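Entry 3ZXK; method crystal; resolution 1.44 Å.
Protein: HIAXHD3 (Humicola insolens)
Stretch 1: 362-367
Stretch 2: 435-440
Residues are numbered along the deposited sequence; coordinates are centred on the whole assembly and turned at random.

Stretch 1 (362-367) TGDLFA
Stretch 2 (435-440) RTASTG

An aspartate can accept a backbone N-H of its own turn with one carboxylate oxygen and, with the other, tie that turn to a piece of chain distant in sequence. HIAXHD3 gives a compact example, in which 362-367 meets 435-440 and the two bury 211 Å² between them, both sides summed.

Thr362 is extended (phi/psi -164/156) and does not reach the other stretch. Its t rotamer instead serves its own loop, where OG1 accepts a hydrogen bond from Asp364 N at 3.0 Å. Gly363 follows at -93/-1, and its carbonyl O lies 3.8 Å from Thr439 CB. The same oxygen takes part in a water bridge: one water donates to Gly363 O at 2.7 Å and to Thr439 O at 2.8 Å, and accepts from Leu365 N at 3.0 Å. A single molecule thus satisfies three backbone groups and joins the two stretches where no direct backbone hydrogen bond links them.

Asp364 (-117/109) makes the hydrogen bond of the contact, its CA 5.2 Å from the CA of Thr439. The CA-to-CB bond points sideways, but chi1 of -175° (t) and chi2 of -8° bring the carboxylate nearer to the second stretch. Thr436 OG1 donates to Asp364 OD2 in a very short hydrogen bond of 2.5 Å. Meanwhile Asp364 OD1 accepts from Phe366 N at 3.0 Å, so the two oxygens divide their work between the partner stretch and the turn. Thr439 CG2 lies 3.9 Å from Asp364 CG, a van der Waals contact of a methyl with the carboxylate carbon.

From Leu365 to Ala367 the chain forms a 3-10 segment, with phi/psi of -51/-35, -71/-15 and -93/-7; Ala367 N donates to Asp364 O at 2.9 Å. Leu365, with chi1 t and chi2 p, is buried, but its CA-to-CB bond points sideways and it makes no contact across. The CA-to-CB bond of Phe366 points toward the second stretch, with chi1 of -61° (m) and chi2 of -69°. Phe366 CA is 7.3 Å from Thr436 CA. The ring approaches obliquely, Phe366 CD2 lying 4.1 Å from Thr436 OG1. Near the ring plane, Ser438 O meets the edge, 4.4 Å from Phe366 CE2.

In the second stretch, the CA-to-CB bonds of Thr436 (-62/130, chi1 m) and Thr439 (-92/6, chi1 p) point toward the first, whereas between them the chain turns a corner at Ala437 (-99/-33) and the CA-to-CB bond of Ser438 (-151/134, chi1 t) points away. Gly440, at 97/168, adopts a backbone conformation in which a CB would jam against the preceding carbonyl oxygen.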

# COMPACT_ATOMS: atom_id res chain seq x y z
N THR A 362 -4.90 -24.43 11.68
CA THR A 362 -3.74 -23.88 12.37
C THR A 362 -4.16 -23.31 13.74
O THR A 362 -5.34 -22.97 13.93
CB THR A 362 -3.04 -22.78 11.51
OG1 THR A 362 -1.83 -22.35 12.14
CG2 THR A 362 -3.95 -21.57 11.26
N GLY A 363 -3.20 -23.22 14.67
CA GLY A 363 -3.37 -22.44 15.91
C GLY A 363 -2.84 -21.02 15.76
O GLY A 363 -2.95 -20.20 16.67
N ASP A 364 -2.31 -20.72 14.57
CA ASP A 364 -1.50 -19.52 14.36
C ASP A 364 -2.19 -18.61 13.34
O ASP A 364 -2.19 -18.92 12.16
CB ASP A 364 -0.12 -19.98 13.84
CG ASP A 364 0.89 -18.86 13.68
OD1 ASP A 364 0.53 -17.67 13.81
OD2 ASP A 364 2.08 -19.19 13.41
N LEU A 365 -2.74 -17.47 13.79
CA LEU A 365 -3.35 -16.50 12.84
C LEU A 365 -2.42 -16.15 11.66
O LEU A 365 -2.87 -15.97 10.55
CB LEU A 365 -3.77 -15.21 13.56
CG LEU A 365 -4.48 -14.16 12.68
CD1 LEU A 365 -5.74 -14.62 11.95
CD2 LEU A 365 -4.82 -12.95 13.54
N PHE A 366 -1.11 -16.08 11.90
CA PHE A 366 -0.21 -15.69 10.80
C PHE A 366 -0.06 -16.77 9.73
O PHE A 366 0.44 -16.50 8.62
CB PHE A 366 1.18 -15.30 11.32
CG PHE A 366 1.17 -14.13 12.24
CD1 PHE A 366 0.87 -12.85 11.76
CD2 PHE A 366 1.44 -14.30 13.60
CE1 PHE A 366 0.87 -11.76 12.62
CE2 PHE A 366 1.45 -13.21 14.47
CZ PHE A 366 1.15 -11.95 13.97
N ALA A 367 -0.48 -18.00 10.04
CA ALA A 367 -0.45 -19.06 9.05
C ALA A 367 -1.76 -19.18 8.30
O ALA A 367 -1.86 -19.95 7.36
CB ALA A 367 -0.10 -20.39 9.71
N ARG A 435 9.34 -15.74 11.42
CA ARG A 435 8.66 -16.90 12.01
C ARG A 435 7.81 -16.46 13.19
O ARG A 435 8.06 -15.44 13.81
CB ARG A 435 9.68 -17.95 12.43
CG ARG A 435 10.28 -18.66 11.23
CD ARG A 435 11.52 -19.47 11.58
NE ARG A 435 12.19 -19.94 10.37
CZ ARG A 435 12.93 -19.17 9.56
NH1 ARG A 435 13.11 -17.87 9.81
NH2 ARG A 435 13.48 -19.71 8.48
N THR A 436 6.76 -17.21 13.47
CA THR A 436 5.92 -16.88 14.62
C THR A 436 6.68 -16.96 15.96
O THR A 436 7.36 -17.94 16.26
CB THR A 436 4.65 -17.77 14.63
OG1 THR A 436 3.93 -17.55 13.42
CG2 THR A 436 3.73 -17.39 15.77
N ALA A 437 6.56 -15.89 16.75
CA ALA A 437 7.16 -15.86 18.09
C ALA A 437 6.12 -16.18 19.15
O ALA A 437 6.44 -16.78 20.17
CB ALA A 437 7.81 -14.52 18.36
N SER A 438 4.87 -15.78 18.91
CA SER A 438 3.74 -16.09 19.81
C SER A 438 2.42 -16.17 19.05
O SER A 438 2.10 -15.31 18.23
CB SER A 438 3.61 -15.02 20.89
OG SER A 438 2.54 -15.35 21.78
N THR A 439 1.64 -17.21 19.36
CA THR A 439 0.34 -17.43 18.74
C THR A 439 -0.82 -16.81 19.52
O THR A 439 -1.99 -16.98 19.17
CB THR A 439 0.08 -18.93 18.50
OG1 THR A 439 0.22 -19.63 19.74
CG2 THR A 439 1.08 -19.50 17.52
N GLY A 440 -0.48 -16.06 20.56
CA GLY A 440 -1.46 -15.22 21.25
C GLY A 440 -2.06 -15.86 22.49
O GLY A 440 -1.90 -17.04 22.74
O HOH W 1 -3.33 -17.50 16.71